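Local coordinates for cerato-platanin-like protein (Moniliophthora perniciosa, PDB 3SUL), which is of unknown function but belongs to the cerato-platanins, a family of secreted fungal proteins with a double-psi beta-barrel fold, at residues I66-T71 / G106-T111; K73-V78 / D95-G100. All coordinates share one frame; numbering follows the deposited sequence.

Overall arrangement
From the N terminus, strand 4-8 comes first and later borders strand 107-115, so the first and last strands of the sheet pair. Strand 63-68 then runs through a turn into strand 73-80, its antiparallel neighbour. Interaction 2 closes the shorter loop: 16 residues, strand 87-89 among them, separate 73-78 from 95-100 at the end of helix 91-98. Interaction 1 closes the longer one, spanning 34 residues between 66-71 and 106-111, and so encloses interaction 2 completely. The contact centres lie about 8 Å apart. Ile-66 and Ile-75 share a backbone hydrogen bond, while Leu-97 touches Ile-66, Ile-75 and Val-110, tying the helix to three strands of the barrel.

Interaction 1: I66-T71 / G106-T111; sequences ITWSGT and GNIDVT
Ile-108 sets its CD1 methyl over one face of the Trp-68 indole, 3.6 Å from the centroid of the five-membered ring and 14° off its normal, a CH-pi contact. The two side chains cross at about a right angle; Ile-108 CB meets NE1 and CE2, and CG2 meets CZ2. In the plane of the ring, at its edge, lies the carbonyl oxygen of Asp-109, with Trp-68 CD1 3.0 Å from Asp-109 O. The indole N-H is not spent on that oxygen, where the angle is poor; Trp-68 NE1 donates instead to a water 3.1 Å away, also at the ring edge. On the opposite face Gly-70 CA lies near CD2 and CE3, so the two faces are covered over different parts of the indole.

In the double-psi barrel of the cerato-platanins, strands 63-68 and 107-115 pair antiparallel here, and 107-115 bonds on its other side to strand 4-8. Thr-67 with Thr-111 forms the hydrogen-bonded pair: Thr-67 N to Thr-111 O is 2.7 Å, Thr-111 N to Thr-67 O 2.9 Å. The short segments run at 129°, well away from exact antiparallel, and past this pair a water takes over, accepting from Ser-69 N and donating to Asp-109 O. CG of Trp-68 is anti to the backbone N (chi1 -170°), and the ring beyond it comes nearer to 106-111 than the side chain's first bond would suggest.

On the buried side, Ile-66 CG2 presses on Val-110 CG2 at 3.4 Å, tighter than usual for two methyls. Leu-97 of helix 91-98 and Leu-6 of strand 4-8 touch both residues of that pair. Thr-67 CB meets Thr-111 CG2, while Thr-67 OG1 is hydrogen-bonded to Thr-74 OG1 on the next strand.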
loop_
_atom_site.group_PDB
_atom_site.type_symbol
_atom_site.label_atom_id
_atom_site.label_comp_id
_atom_site.label_asym_id
_atom_site.label_seq_id
_atom_site.Cartn_x
_atom_site.Cartn_y
_atom_site.Cartn_z
ATOM N N ILE A 66 -1.829 -6.896 6.058
ATOM C CA ILE A 66 -1.914 -7.854 4.938
ATOM C C ILE A 66 -1.058 -9.053 5.237
ATOM O O ILE A 66 0.110 -8.910 5.551
ATOM C CB ILE A 66 -1.385 -7.281 3.667
ATOM C CG1 ILE A 66 -2.054 -5.937 3.367
ATOM C CG2 ILE A 66 -1.446 -8.361 2.532
ATOM C CD1 ILE A 66 -1.666 -5.323 2.017
ATOM N N THR A 67 -1.628 -10.240 5.067
ATOM C CA THR A 67 -0.949 -11.499 5.374
ATOM C C THR A 67 -0.948 -12.453 4.175
ATOM O O THR A 67 -1.897 -12.527 3.465
ATOM C CB THR A 67 -1.591 -12.184 6.623
ATOM O OG1 THR A 67 -1.648 -11.259 7.722
ATOM C CG2 THR A 67 -0.856 -13.491 6.972
ATOM N N TRP A 68 0.178 -13.112 3.952
ATOM C CA TRP A 68 0.269 -14.106 2.933
ATOM C C TRP A 68 0.361 -15.450 3.572
ATOM O O TRP A 68 1.313 -15.700 4.335
ATOM C CB TRP A 68 1.546 -13.918 2.135
ATOM C CG TRP A 68 1.554 -14.775 0.928
ATOM C CD1 TRP A 68 0.512 -14.981 0.116
ATOM C CD2 TRP A 68 2.636 -15.559 0.424
ATOM N NE1 TRP A 68 0.866 -15.814 -0.895
ATOM C CE2 TRP A 68 2.167 -16.198 -0.726
ATOM C CE3 TRP A 68 3.951 -15.790 0.839
ATOM C CZ2 TRP A 68 2.965 -17.051 -1.491
ATOM C CZ3 TRP A 68 4.755 -16.642 0.079
ATOM C CH2 TRP A 68 4.248 -17.268 -1.064
ATOM N N SER A 69 -0.606 -16.288 3.222
ATOM C CA SER A 69 -0.593 -17.690 3.680
ATOM C C SER A 69 0.648 -18.488 3.318
ATOM O O SER A 69 0.947 -19.469 4.011
ATOM C CB SER A 69 -1.810 -18.435 3.160
ATOM O OG SER A 69 -2.969 -17.975 3.782
ATOM N N GLY A 70 1.399 -18.008 2.336
ATOM C CA GLY A 70 2.603 -18.666 1.895
ATOM C C GLY A 70 3.655 -18.636 2.957
ATOM O O GLY A 70 4.312 -19.662 3.226
ATOM N N THR A 71 3.830 -17.497 3.630
ATOM C CA THR A 71 4.905 -17.436 4.608
ATOM C C THR A 71 4.331 -17.248 5.962
ATOM O O THR A 71 4.989 -17.425 6.985
ATOM C CB THR A 71 5.766 -16.212 4.315
ATOM O OG1 THR A 71 4.893 -15.083 4.250
ATOM C CG2 THR A 71 6.533 -16.421 2.958
ATOM N N GLY A 106 5.427 -12.804 -8.637
ATOM C CA GLY A 106 4.766 -11.692 -9.342
ATOM C C GLY A 106 3.363 -11.296 -8.899
ATOM O O GLY A 106 3.027 -10.098 -8.782
ATOM N N ASN A 107 2.519 -12.296 -8.682
ATOM C CA ASN A 107 1.241 -12.039 -8.044
ATOM C C ASN A 107 1.001 -13.177 -7.078
ATOM O O ASN A 107 1.248 -14.354 -7.383
ATOM C CB ASN A 107 0.073 -11.880 -9.059
ATOM C CG ASN A 107 -1.348 -11.827 -8.382
ATOM O OD1 ASN A 107 -1.968 -10.763 -8.327
ATOM N ND2 ASN A 107 -1.866 -12.980 -7.893
ATOM N N ILE A 108 0.517 -12.810 -5.897
ATOM C CA ILE A 108 0.091 -13.785 -4.910
ATOM C C ILE A 108 -1.342 -13.441 -4.506
ATOM O O ILE A 108 -1.862 -12.345 -4.836
ATOM C CB ILE A 108 1.003 -13.770 -3.696
ATOM C CG1 ILE A 108 0.980 -12.379 -2.999
ATOM C CG2 ILE A 108 2.424 -14.191 -4.120
ATOM C CD1 ILE A 108 1.863 -12.320 -1.769
ATOM N N ASP A 109 -2.010 -14.374 -3.838
ATOM C CA ASP A 109 -3.273 -14.034 -3.164
ATOM C C ASP A 109 -2.981 -13.868 -1.679
ATOM O O ASP A 109 -2.246 -14.679 -1.067
ATOM C CB ASP A 109 -4.331 -15.127 -3.330
ATOM C CG ASP A 109 -5.242 -14.874 -4.537
ATOM O OD1 ASP A 109 -6.464 -14.591 -4.343
ATOM O OD2 ASP A 109 -4.727 -14.937 -5.675
ATOM N N VAL A 110 -3.550 -12.823 -1.096
ATOM C CA VAL A 110 -3.217 -12.475 0.286
ATOM C C VAL A 110 -4.527 -12.194 0.950
ATOM O O VAL A 110 -5.548 -12.134 0.300
ATOM C CB VAL A 110 -2.354 -11.185 0.452
ATOM C CG1 VAL A 110 -0.966 -11.280 -0.235
ATOM C CG2 VAL A 110 -3.184 -9.915 0.123
ATOM N N THR A 111 -4.471 -12.068 2.266
ATOM C CA THR A 111 -5.571 -11.749 3.117
ATOM C C THR A 111 -5.271 -10.397 3.761
ATOM O O THR A 111 -4.165 -10.176 4.184
ATOM C CB THR A 111 -5.807 -12.944 4.102
ATOM O OG1 THR A 111 -6.830 -12.632 5.033
ATOM C CG2 THR A 111 -4.541 -13.337 4.832
HETATM O O HOH W 1 -0.246 -17.246 -3.413
HETATM O O HOH W 2 -3.074 -15.748 1.869
#

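Interaction 2: K73-V78 / D95-G100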
loop_
_atom_site.group_PDB
_atom_site.type_symbol
_atom_site.label_atom_id
_atom_site.label_comp_id
_atom_site.label_asym_id
_atom_site.label_seq_id
_atom_site.Cartn_x
_atom_site.Cartn_y
_atom_site.Cartn_z
ATOM N N LYS A 73 3.507 -14.349 6.803
ATOM C CA LYS A 73 4.067 -13.098 7.245
ATOM C C LYS A 73 3.016 -11.998 7.072
ATOM O O LYS A 73 2.135 -12.114 6.280
ATOM C CB LYS A 73 5.314 -12.797 6.386
ATOM C CG LYS A 73 6.481 -13.562 6.860
ATOM C CD LYS A 73 7.733 -13.093 6.168
ATOM C CE LYS A 73 8.352 -11.819 6.716
ATOM N NZ LYS A 73 9.624 -11.546 5.870
ATOM N N THR A 74 3.142 -10.975 7.880
ATOM C CA THR A 74 2.244 -9.870 7.806
ATOM C C THR A 74 2.974 -8.587 7.552
ATOM O O THR A 74 4.042 -8.318 8.155
ATOM C CB THR A 74 1.431 -9.816 9.112
ATOM O OG1 THR A 74 0.698 -11.028 9.244
ATOM C CG2 THR A 74 0.476 -8.610 9.080
ATOM N N ILE A 75 2.384 -7.753 6.685
ATOM C CA ILE A 75 2.873 -6.400 6.554
ATOM C C ILE A 75 1.728 -5.417 6.737
ATOM O O ILE A 75 0.552 -5.830 6.787
ATOM C CB ILE A 75 3.507 -6.150 5.201
ATOM C CG1 ILE A 75 2.520 -6.388 4.083
ATOM C CG2 ILE A 75 4.694 -7.129 4.971
ATOM C CD1 ILE A 75 2.917 -5.809 2.695
ATOM N N HIS A 76 2.088 -4.133 6.955
ATOM C CA HIS A 76 1.128 -3.050 6.950
ATOM C C HIS A 76 1.341 -2.161 5.743
ATOM O O HIS A 76 2.459 -1.797 5.388
ATOM C CB HIS A 76 1.227 -2.277 8.230
ATOM C CG HIS A 76 0.755 -3.059 9.409
ATOM N ND1 HIS A 76 1.579 -3.909 10.126
ATOM C CD2 HIS A 76 -0.464 -3.119 10.004
ATOM C CE1 HIS A 76 0.876 -4.454 11.110
ATOM N NE2 HIS A 76 -0.371 -4.002 11.048
ATOM N N VAL A 77 0.274 -1.872 5.054
ATOM C CA VAL A 77 0.332 -1.024 3.870
ATOM C C VAL A 77 -0.633 0.128 4.025
ATOM O O VAL A 77 -1.785 -0.042 4.436
ATOM C CB VAL A 77 0.052 -1.894 2.591
ATOM C CG1 VAL A 77 -0.011 -0.989 1.360
ATOM C CG2 VAL A 77 1.184 -2.948 2.481
ATOM N N VAL A 78 -0.171 1.325 3.659
ATOM C CA VAL A 78 -1.037 2.503 3.656
ATOM C C VAL A 78 -1.520 2.644 2.235
ATOM O O VAL A 78 -0.711 2.685 1.277
ATOM C CB VAL A 78 -0.297 3.750 4.013
ATOM C CG1 VAL A 78 -1.248 4.987 3.936
ATOM C CG2 VAL A 78 0.171 3.587 5.415
ATOM N N ASP A 95 8.372 -8.707 -1.419
ATOM C CA ASP A 95 9.498 -9.452 -0.850
ATOM C C ASP A 95 9.435 -9.760 0.614
ATOM O O ASP A 95 9.876 -10.825 1.044
ATOM C CB ASP A 95 10.849 -8.784 -1.156
ATOM C CG ASP A 95 11.442 -9.232 -2.441
ATOM O OD1 ASP A 95 11.087 -10.332 -2.970
ATOM O OD2 ASP A 95 12.290 -8.478 -2.940
ATOM N N ASP A 96 8.930 -8.799 1.383
ATOM C CA ASP A 96 8.724 -8.987 2.783
ATOM C C ASP A 96 7.743 -10.148 2.993
ATOM O O ASP A 96 8.062 -11.125 3.685
ATOM C CB ASP A 96 8.191 -7.680 3.390
ATOM C CG ASP A 96 8.243 -7.679 4.887
ATOM O OD1 ASP A 96 8.151 -8.742 5.526
ATOM O OD2 ASP A 96 8.398 -6.580 5.471
ATOM N N LEU A 97 6.573 -9.994 2.390
ATOM C CA LEU A 97 5.467 -10.921 2.501
ATOM C C LEU A 97 5.896 -12.308 2.099
ATOM O O LEU A 97 5.498 -13.253 2.771
ATOM C CB LEU A 97 4.303 -10.503 1.618
ATOM C CG LEU A 97 3.185 -9.627 2.177
ATOM C CD1 LEU A 97 2.131 -9.282 1.130
ATOM C CD2 LEU A 97 2.492 -10.247 3.418
ATOM N N THR A 98 6.734 -12.424 1.042
ATOM C CA THR A 98 7.051 -13.725 0.438
ATOM C C THR A 98 8.439 -14.256 0.725
ATOM O O THR A 98 8.812 -15.264 0.180
ATOM C CB THR A 98 6.869 -13.703 -1.033
ATOM O OG1 THR A 98 7.764 -12.736 -1.599
ATOM C CG2 THR A 98 5.455 -13.226 -1.310
ATOM N N ASN A 99 9.158 -13.619 1.644
ATOM C CA ASN A 99 10.504 -14.033 1.957
ATOM C C ASN A 99 11.347 -14.102 0.666
ATOM O O ASN A 99 11.988 -15.124 0.329
ATOM C CB ASN A 99 10.487 -15.295 2.817
ATOM C CG ASN A 99 10.337 -14.962 4.324
ATOM O OD1 ASN A 99 10.712 -13.868 4.782
ATOM N ND2 ASN A 99 9.791 -15.915 5.092
ATOM N N GLY A 100 11.230 -12.996 -0.072
ATOM C CA GLY A 100 12.072 -12.658 -1.209
ATOM C C GLY A 100 11.625 -13.294 -2.506
ATOM O O GLY A 100 12.481 -13.675 -3.312
HETATM O O HOH W 3 6.810 -8.743 7.772
#
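Lys-73 crosses both Asp-96 and Asn-99 at about a right angle and brings its ammonium group into a cluster of three oxygens. Lys-73 NZ lies 2.7 Å from Asp-96 O and tilts 22° from the plane of that carbonyl. Its second bond reaches Asn-99 OD1, 2.8 Å from Lys-73 NZ, with the donor standing 37° above the amide carbonyl plane. The third, from Lys-73 NZ to Asp-96 OD1 at 3.2 Å, is weak as a hydrogen bond but forms a salt bridge. The lysine chain bends at chi3 (80°), which turns CE toward Asp-96, where it packs against both O and OD1.

Here strand 73-80 of the double-psi barrel meets the C-terminal end of helix 91-98, which finishes in a Schellman motif: Asn-99 has positive phi, Gly-100 N bonds back to Asp-95 O, and Asn-99 N bonds weakly to Asp-96 O. The carbonyl gripped by Lys-73 therefore belongs to the last turn, where the positive charge would be expected to suit the negative end of the helix. An alanine in place of Lys-73, with no ammonium group for Asp-96 O, Asp-96 OD1 or Asn-99 OD1, would probably leave the carboxylate charge poorly balanced and the asparagine amide freer to turn.

Asp-96 divides its carboxylate: OD2 is hydrogen-bonded to Tyr-45 OH, while OD1 also accepts from a water, 2.6 Å away, that donates to Thr-74 O as well. Ile-75 slides past Asp-96 in the opposite direction, its CG2 3.6 Å from Asp-96 CG. Against Leu-97, however, Ile-75 crosses at about a right angle, with Ile-75 CG1 3.8 Å from Leu-97 CG and CD1 resting near both CG and CD1 of the leucine. The other leucine methyl, Leu-97 CD2, lies 3.4 Å from Lys-73 O.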